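Local coordinates for glycerol dehydratase (Clostridium butyricum, PDB 1R9D), which is a B12-independent enzyme of the glycyl-radical, pyruvate formate-lyase-like family that probably works as a lyase, dehydrating glycerol, at residues V563-F568 against I606-N611; K489-Q494 against A617-R622. All coordinates share one frame; numbering follows the deposited sequence.

Contact 1 (V563-F568 against I606-N611); sequences VKKIVF and IDEVDN
CA of Lys-565 and CA of Glu-608 lie 9.7 Å apart, so long side chains make the contact here. Lys-565 leaves helix 553-569 with CB directed at the other segment. CG passes 3.8 Å from OE2 of Glu-608, and CD draws up to 3.3 Å from OE1. Bends at chi3 and chi4, 61° and 73°, then turn the chain alongside the carboxylate, keeping CE 3.6 Å from OE1 of Glu-608. NZ finally sits 3.2 Å from that same oxygen of Glu-608, a salt bridge whose hydrogen bond is weak, with OE2 of Glu-608 a little farther off at 3.6 Å. The aliphatic stem thus lies against the carboxylate as closely as the ammonium does, and the side chain also touches Pro-600. Glu-608 comes to meet it with CG anti to the backbone N (chi1 179°) and also touches Val-561. Lys-564 adds a more distant positive charge, its NZ 4.1 Å from OE2 of Glu-608, but its salt bridge is to Asp-569. Each charge also suits its helix: the glutamate stands in the first turn of helix 607-624, and the lysines lie near the C-terminal end of helix 553-569, where helix dipoles would probably favour them. This is an interhelical salt bridge at the surface, joining two helices at the periphery of the pyruvate formate-lyase-like fold.

Contact 2 (K489-Q494 against A617-R622); sequences KAYKAQ and ALVYCR
Tyr-491 and Val-619 meet because both first torsions are near trans: CG of the tyrosine lies anti to its backbone N (chi1 171°), and CG1 of the valine does likewise (chi1 172°). The first setting swings the phenol ring from a CB that does not itself face the partner helix until its CE2 carbon arrives at the valine. The second directs CG1 toward Lys-492 and leaves CG2 beside the ring. CE2 of Tyr-491 consequently settles against the branch point, 3.7 Å from CB of Val-619, with CG2 of Val-619 at 3.8 Å and CG1 at 3.9 Å from the same ring atom. CD2 of the tyrosine touches the two methyls more loosely. The valine meets the ring obliquely, and the contact is one of apolar surfaces in van der Waals range. CG1 also reaches the neighbouring backbone, 4.0 Å from CA of Lys-492. That lysine contributes only the base of its side chain; the rest runs away to the surface, a natural division for a residue at the margin of a helix interface. A branched, compact valine suits the place, for the helix backbones draw close here, with CA of Lys-492 and CA of Val-619 6.4 Å apart. Val-619 further touches Met-495, one turn on from Tyr-491. Tyrosine suits the opposing position because its ring supplies apolar surface while its OH is hydrogen-bonded to the backbone O of Gly-616, linking it to helix 607-624 a second time. Ile-456 of helix 453-461 packs on this ring as well. Such close apolar helix-helix packing belongs to the largely helical framework of the pyruvate formate-lyase-like fold.

Along the chain from the N terminus, residues 489-494 come first, near the start of helix 484-516. Helix 553-569 follows with residues 563-568, and 38 residues later the chain returns as 606-611 to close contact 1. Helix 607-624 then runs on to 617-622, which closes the longer loop of contact 2, so contact 1 is nested within contact 2. The centres lie about 17 Å apart and the two do not touch, yet both use helix 607-624: its first turn meets helix 553-569, its later turns helix 484-516. Phe-484, touching Val-563, Lys-564 and Phe-568, completes the association of the three helices.

Contact 1 (V563-F568 against I606-N611)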
ATOM      1  N   VAL A 563     -45.513  17.948 -11.993  1.00 29.14           N
ATOM      2  CA  VAL A 563     -44.862  18.896 -12.890  1.00 29.49           C
ATOM      3  C   VAL A 563     -45.375  18.704 -14.317  1.00 31.25           C
ATOM      4  O   VAL A 563     -45.745  19.667 -14.991  1.00 32.17           O
ATOM      5  CB  VAL A 563     -43.317  18.718 -12.863  1.00 28.27           C
ATOM      6  CG1 VAL A 563     -42.669  19.499 -13.993  1.00 27.55           C
ATOM      7  CG2 VAL A 563     -42.770  19.193 -11.531  1.00 27.05           C
ATOM      8  N   LYS A 564     -45.411  17.454 -14.765  1.00 31.30           N
ATOM      9  CA  LYS A 564     -45.871  17.131 -16.109  1.00 32.35           C
ATOM     10  C   LYS A 564     -47.323  17.522 -16.381  1.00 33.13           C
ATOM     11  O   LYS A 564     -47.628  18.088 -17.430  1.00 33.29           O
ATOM     12  CB  LYS A 564     -45.706  15.633 -16.379  1.00 31.94           C
ATOM     13  CG  LYS A 564     -46.227  15.199 -17.744  1.00 34.03           C
ATOM     14  CD  LYS A 564     -46.141  13.692 -17.928  1.00 36.30           C
ATOM     15  CE  LYS A 564     -46.817  13.256 -19.219  1.00 38.45           C
ATOM     16  NZ  LYS A 564     -48.296  13.495 -19.184  1.00 40.02           N
ATOM     17  N   LYS A 565     -48.210  17.219 -15.437  1.00 33.13           N
ATOM     18  CA  LYS A 565     -49.636  17.512 -15.587  1.00 34.49           C
ATOM     19  C   LYS A 565     -50.053  18.952 -15.321  1.00 34.29           C
ATOM     20  O   LYS A 565     -50.669  19.598 -16.171  1.00 34.78           O
ATOM     21  CB  LYS A 565     -50.464  16.610 -14.670  1.00 35.06           C
ATOM     22  CG  LYS A 565     -50.473  15.143 -15.049  1.00 38.07           C
ATOM     23  CD  LYS A 565     -51.366  14.354 -14.097  1.00 39.47           C
ATOM     24  CE  LYS A 565     -52.817  14.830 -14.145  1.00 40.59           C
ATOM     25  NZ  LYS A 565     -53.514  14.421 -15.402  1.00 41.10           N
ATOM     26  N   ILE A 566     -49.737  19.441 -14.128  1.00 34.03           N
ATOM     27  CA  ILE A 566     -50.115  20.790 -13.728  1.00 34.12           C
ATOM     28  C   ILE A 566     -49.397  21.903 -14.479  1.00 34.39           C
ATOM     29  O   ILE A 566     -49.990  22.940 -14.771  1.00 34.73           O
ATOM     30  CB  ILE A 566     -49.891  20.994 -12.211  1.00 34.52           C
ATOM     31  CG1 ILE A 566     -50.624  19.904 -11.420  1.00 34.93           C
ATOM     32  CG2 ILE A 566     -50.392  22.368 -11.787  1.00 34.86           C
ATOM     33  CD1 ILE A 566     -52.117  19.848 -11.677  1.00 36.26           C
ATOM     34  N   VAL A 567     -48.126  21.696 -14.804  1.00 34.11           N
ATOM     35  CA  VAL A 567     -47.359  22.720 -15.499  1.00 34.23           C
ATOM     36  C   VAL A 567     -47.305  22.598 -17.019  1.00 35.54           C
ATOM     37  O   VAL A 567     -47.706  23.519 -17.731  1.00 35.72           O
ATOM     38  CB  VAL A 567     -45.908  22.780 -14.969  1.00 34.57           C
ATOM     39  CG1 VAL A 567     -45.128  23.858 -15.704  1.00 34.37           C
ATOM     40  CG2 VAL A 567     -45.909  23.066 -13.476  1.00 33.58           C
ATOM     41  N   PHE A 568     -46.820  21.469 -17.527  1.00 35.76           N
ATOM     42  CA  PHE A 568     -46.696  21.315 -18.971  1.00 36.78           C
ATOM     43  C   PHE A 568     -47.910  20.835 -19.758  1.00 37.67           C
ATOM     44  O   PHE A 568     -48.091  21.242 -20.902  1.00 37.80           O
ATOM     45  CB  PHE A 568     -45.490  20.427 -19.299  1.00 36.60           C
ATOM     46  CG  PHE A 568     -44.182  20.995 -18.825  1.00 36.85           C
ATOM     47  CD1 PHE A 568     -43.579  20.519 -17.667  1.00 36.55           C
ATOM     48  CD2 PHE A 568     -43.573  22.038 -19.518  1.00 36.70           C
ATOM     49  CE1 PHE A 568     -42.385  21.074 -17.202  1.00 36.68           C
ATOM     50  CE2 PHE A 568     -42.383  22.599 -19.063  1.00 37.28           C
ATOM     51  CZ  PHE A 568     -41.788  22.116 -17.901  1.00 37.43           C
ATOM     52  N   ILE A 606     -52.569   3.783 -10.452  1.00 27.38           N
ATOM     53  CA  ILE A 606     -52.800   4.735 -11.543  1.00 28.48           C
ATOM     54  C   ILE A 606     -51.524   4.746 -12.383  1.00 29.32           C
ATOM     55  O   ILE A 606     -50.495   5.254 -11.935  1.00 29.33           O
ATOM     56  CB  ILE A 606     -53.032   6.172 -11.014  1.00 29.64           C
ATOM     57  CG1 ILE A 606     -54.266   6.220 -10.113  1.00 30.56           C
ATOM     58  CG2 ILE A 606     -53.194   7.141 -12.183  1.00 30.44           C
ATOM     59  CD1 ILE A 606     -54.500   7.591  -9.490  1.00 31.59           C
ATOM     60  N   ASP A 607     -51.586   4.201 -13.597  1.00 29.29           N
ATOM     61  CA  ASP A 607     -50.396   4.133 -14.448  1.00 30.33           C
ATOM     62  C   ASP A 607     -49.672   5.443 -14.726  1.00 29.96           C
ATOM     63  O   ASP A 607     -48.439   5.474 -14.767  1.00 28.73           O
ATOM     64  CB  ASP A 607     -50.726   3.473 -15.790  1.00 31.73           C
ATOM     65  CG  ASP A 607     -50.961   1.980 -15.668  1.00 34.53           C
ATOM     66  OD1 ASP A 607     -50.412   1.355 -14.734  1.00 35.25           O
ATOM     67  OD2 ASP A 607     -51.683   1.426 -16.524  1.00 36.05           O
ATOM     68  N   GLU A 608     -50.423   6.520 -14.927  1.00 30.30           N
ATOM     69  CA  GLU A 608     -49.818   7.811 -15.230  1.00 31.41           C
ATOM     70  C   GLU A 608     -48.733   8.210 -14.233  1.00 30.23           C
ATOM     71  O   GLU A 608     -47.652   8.650 -14.628  1.00 30.34           O
ATOM     72  CB  GLU A 608     -50.891   8.901 -15.297  1.00 34.31           C
ATOM     73  CG  GLU A 608     -50.335  10.285 -15.587  1.00 38.76           C
ATOM     74  CD  GLU A 608     -51.422  11.297 -15.890  1.00 41.75           C
ATOM     75  OE1 GLU A 608     -52.368  11.414 -15.082  1.00 44.12           O
ATOM     76  OE2 GLU A 608     -51.326  11.978 -16.935  1.00 43.96           O
ATOM     77  N   VAL A 609     -49.016   8.063 -12.944  1.00 28.31           N
ATOM     78  CA  VAL A 609     -48.024   8.425 -11.944  1.00 26.73           C
ATOM     79  C   VAL A 609     -47.096   7.252 -11.621  1.00 25.60           C
ATOM     80  O   VAL A 609     -45.894   7.441 -11.454  1.00 25.78           O
ATOM     81  CB  VAL A 609     -48.690   8.968 -10.649  1.00 26.00           C
ATOM     82  CG1 VAL A 609     -49.692   7.961 -10.096  1.00 24.03           C
ATOM     83  CG2 VAL A 609     -47.615   9.299  -9.614  1.00 25.80           C
ATOM     84  N   ASP A 610     -47.642   6.042 -11.553  1.00 24.89           N
ATOM     85  CA  ASP A 610     -46.819   4.877 -11.251  1.00 25.30           C
ATOM     86  C   ASP A 610     -45.645   4.733 -12.229  1.00 25.60           C
ATOM     87  O   ASP A 610     -44.533   4.398 -11.819  1.00 23.93           O
ATOM     88  CB  ASP A 610     -47.667   3.600 -11.257  1.00 24.45           C
ATOM     89  CG  ASP A 610     -48.695   3.572 -10.137  1.00 24.47           C
ATOM     90  OD1 ASP A 610     -48.689   4.497  -9.297  1.00 24.24           O
ATOM     91  OD2 ASP A 610     -49.505   2.623 -10.097  1.00 25.38           O
ATOM     92  N   ASN A 611     -45.878   4.991 -13.515  1.00 25.83           N
ATOM     93  CA  ASN A 611     -44.797   4.881 -14.491  1.00 26.65           C
ATOM     94  C   ASN A 611     -43.734   5.968 -14.350  1.00 26.34           C
ATOM     95  O   ASN A 611     -42.596   5.793 -14.794  1.00 24.89           O
ATOM     96  CB  ASN A 611     -45.347   4.875 -15.920  1.00 29.40           C
ATOM     97  CG  ASN A 611     -46.081   3.592 -16.246  1.00 32.00           C
ATOM     98  OD1 ASN A 611     -45.698   2.516 -15.782  1.00 33.83           O
ATOM     99  ND2 ASN A 611     -47.131   3.692 -17.055  1.00 33.88           N
TER

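Contact 2 (K489-Q494 against A617-R622)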
ATOM      1  N   LYS A 489     -34.583  15.877 -18.839  1.00 30.97           N
ATOM      2  CA  LYS A 489     -33.190  15.932 -19.273  1.00 31.88           C
ATOM      3  C   LYS A 489     -32.342  16.630 -18.221  1.00 31.00           C
ATOM      4  O   LYS A 489     -31.206  16.227 -17.958  1.00 30.58           O
ATOM      5  CB  LYS A 489     -33.066  16.667 -20.609  1.00 33.99           C
ATOM      6  CG  LYS A 489     -33.666  15.903 -21.764  1.00 38.78           C
ATOM      7  CD  LYS A 489     -33.397  16.575 -23.099  1.00 42.15           C
ATOM      8  CE  LYS A 489     -33.978  15.754 -24.242  1.00 43.94           C
ATOM      9  NZ  LYS A 489     -33.782  16.422 -25.560  1.00 46.71           N
ATOM     10  N   ALA A 490     -32.898  17.678 -17.620  1.00 29.48           N
ATOM     11  CA  ALA A 490     -32.196  18.422 -16.583  1.00 29.13           C
ATOM     12  C   ALA A 490     -32.089  17.548 -15.331  1.00 28.12           C
ATOM     13  O   ALA A 490     -31.070  17.552 -14.643  1.00 27.74           O
ATOM     14  CB  ALA A 490     -32.945  19.709 -16.264  1.00 29.53           C
ATOM     15  N   TYR A 491     -33.160  16.813 -15.044  1.00 27.46           N
ATOM     16  CA  TYR A 491     -33.220  15.906 -13.901  1.00 26.32           C
ATOM     17  C   TYR A 491     -32.092  14.883 -14.036  1.00 26.41           C
ATOM     18  O   TYR A 491     -31.354  14.619 -13.081  1.00 25.19           O
ATOM     19  CB  TYR A 491     -34.582  15.206 -13.891  1.00 26.22           C
ATOM     20  CG  TYR A 491     -34.751  14.074 -12.894  1.00 25.56           C
ATOM     21  CD1 TYR A 491     -34.829  14.320 -11.526  1.00 27.04           C
ATOM     22  CD2 TYR A 491     -34.880  12.758 -13.333  1.00 25.98           C
ATOM     23  CE1 TYR A 491     -35.042  13.277 -10.615  1.00 26.69           C
ATOM     24  CE2 TYR A 491     -35.092  11.713 -12.439  1.00 26.23           C
ATOM     25  CZ  TYR A 491     -35.173  11.978 -11.084  1.00 26.57           C
ATOM     26  OH  TYR A 491     -35.398  10.942 -10.205  1.00 27.04           O
ATOM     27  N   LYS A 492     -31.959  14.314 -15.230  1.00 26.18           N
ATOM     28  CA  LYS A 492     -30.916  13.328 -15.489  1.00 27.16           C
ATOM     29  C   LYS A 492     -29.516  13.926 -15.344  1.00 26.87           C
ATOM     30  O   LYS A 492     -28.599  13.257 -14.862  1.00 26.96           O
ATOM     31  CB  LYS A 492     -31.093  12.732 -16.890  1.00 28.27           C
ATOM     32  CG  LYS A 492     -30.041  11.693 -17.283  1.00 31.21           C
ATOM     33  CD  LYS A 492     -30.485  10.936 -18.528  1.00 32.59           C
ATOM     34  CE  LYS A 492     -29.409  10.005 -19.060  1.00 35.71           C
ATOM     35  NZ  LYS A 492     -28.322  10.740 -19.768  1.00 37.18           N
ATOM     36  N   ALA A 493     -29.355  15.185 -15.746  1.00 26.71           N
ATOM     37  CA  ALA A 493     -28.061  15.859 -15.652  1.00 26.79           C
ATOM     38  C   ALA A 493     -27.650  16.091 -14.199  1.00 26.51           C
ATOM     39  O   ALA A 493     -26.469  15.967 -13.852  1.00 25.26           O
ATOM     40  CB  ALA A 493     -28.102  17.184 -16.403  1.00 27.06           C
ATOM     41  N   GLN A 494     -28.613  16.448 -13.354  1.00 25.69           N
ATOM     42  CA  GLN A 494     -28.319  16.657 -11.937  1.00 26.32           C
ATOM     43  C   GLN A 494     -27.983  15.304 -11.302  1.00 25.66           C
ATOM     44  O   GLN A 494     -27.032  15.186 -10.531  1.00 25.44           O
ATOM     45  CB  GLN A 494     -29.521  17.265 -11.207  1.00 26.40           C
ATOM     46  CG  GLN A 494     -29.840  18.714 -11.562  1.00 28.81           C
ATOM     47  CD  GLN A 494     -28.724  19.686 -11.196  1.00 28.77           C
ATOM     48  OE1 GLN A 494     -28.052  19.532 -10.172  1.00 29.60           O
ATOM     49  NE2 GLN A 494     -28.538  20.707 -12.027  1.00 28.99           N
ATOM     50  N   ALA A 617     -37.022   6.547 -10.666  1.00 24.81           N
ATOM     51  CA  ALA A 617     -36.094   5.685  -9.940  1.00 25.02           C
ATOM     52  C   ALA A 617     -35.066   5.081 -10.889  1.00 24.91           C
ATOM     53  O   ALA A 617     -33.907   4.896 -10.522  1.00 22.94           O
ATOM     54  CB  ALA A 617     -36.854   4.579  -9.226  1.00 25.24           C
ATOM     55  N   LEU A 618     -35.497   4.772 -12.111  1.00 24.08           N
ATOM     56  CA  LEU A 618     -34.603   4.192 -13.106  1.00 24.28           C
ATOM     57  C   LEU A 618     -33.479   5.129 -13.505  1.00 23.86           C
ATOM     58  O   LEU A 618     -32.391   4.674 -13.850  1.00 24.29           O
ATOM     59  CB  LEU A 618     -35.390   3.768 -14.352  1.00 24.82           C
ATOM     60  CG  LEU A 618     -36.006   2.368 -14.270  1.00 25.69           C
ATOM     61  CD1 LEU A 618     -37.000   2.154 -15.423  1.00 27.36           C
ATOM     62  CD2 LEU A 618     -34.889   1.327 -14.320  1.00 25.84           C
ATOM     63  N   VAL A 619     -33.731   6.435 -13.479  1.00 23.56           N
ATOM     64  CA  VAL A 619     -32.691   7.394 -13.831  1.00 22.93           C
ATOM     65  C   VAL A 619     -31.549   7.240 -12.822  1.00 23.96           C
ATOM     66  O   VAL A 619     -30.374   7.237 -13.189  1.00 24.23           O
ATOM     67  CB  VAL A 619     -33.227   8.837 -13.802  1.00 22.92           C
ATOM     68  CG1 VAL A 619     -32.088   9.832 -13.988  1.00 24.21           C
ATOM     69  CG2 VAL A 619     -34.268   9.011 -14.915  1.00 24.24           C
ATOM     70  N   TYR A 620     -31.907   7.111 -11.548  1.00 22.55           N
ATOM     71  CA  TYR A 620     -30.911   6.917 -10.495  1.00 22.14           C
ATOM     72  C   TYR A 620     -30.199   5.575 -10.704  1.00 22.13           C
ATOM     73  O   TYR A 620     -28.970   5.497 -10.714  1.00 22.54           O
ATOM     74  CB  TYR A 620     -31.595   6.910  -9.127  1.00 22.04           C
ATOM     75  CG  TYR A 620     -30.693   6.445  -8.004  1.00 22.11           C
ATOM     76  CD1 TYR A 620     -29.669   7.263  -7.523  1.00 22.54           C
ATOM     77  CD2 TYR A 620     -30.842   5.178  -7.450  1.00 21.60           C
ATOM     78  CE1 TYR A 620     -28.814   6.829  -6.515  1.00 24.17           C
ATOM     79  CE2 TYR A 620     -29.985   4.728  -6.434  1.00 23.21           C
ATOM     80  CZ  TYR A 620     -28.975   5.563  -5.975  1.00 22.88           C
ATOM     81  OH  TYR A 620     -28.131   5.142  -4.968  1.00 23.88           O
ATOM     82  N   CYS A 621     -30.983   4.520 -10.884  1.00 22.55           N
ATOM     83  CA  CYS A 621     -30.425   3.183 -11.057  1.00 23.96           C
ATOM     84  C   CYS A 621     -29.469   3.056 -12.247  1.00 22.94           C
ATOM     85  O   CYS A 621     -28.424   2.412 -12.136  1.00 22.47           O
ATOM     86  CB  CYS A 621     -31.557   2.153 -11.166  1.00 23.99           C
ATOM     87  SG  CYS A 621     -32.539   1.939  -9.626  1.00 31.72           S
ATOM     88  N   ARG A 622     -29.813   3.673 -13.374  1.00 23.29           N
ATOM     89  CA  ARG A 622     -28.956   3.602 -14.558  1.00 23.52           C
ATOM     90  C   ARG A 622     -27.625   4.316 -14.345  1.00 23.82           C
ATOM     91  O   ARG A 622     -26.606   3.912 -14.906  1.00 23.30           O
ATOM     92  CB  ARG A 622     -29.660   4.199 -15.780  1.00 24.45           C
ATOM     93  CG  ARG A 622     -30.918   3.459 -16.205  1.00 26.79           C
ATOM     94  CD  ARG A 622     -31.559   4.150 -17.399  1.00 29.27           C
ATOM     95  NE  ARG A 622     -32.876   3.609 -17.722  1.00 32.33           N
ATOM     96  CZ  ARG A 622     -33.987   4.339 -17.760  1.00 33.35           C
ATOM     97  NH1 ARG A 622     -33.941   5.640 -17.494  1.00 32.74           N
ATOM     98  NH2 ARG A 622     -35.146   3.769 -18.068  1.00 34.61           N
TER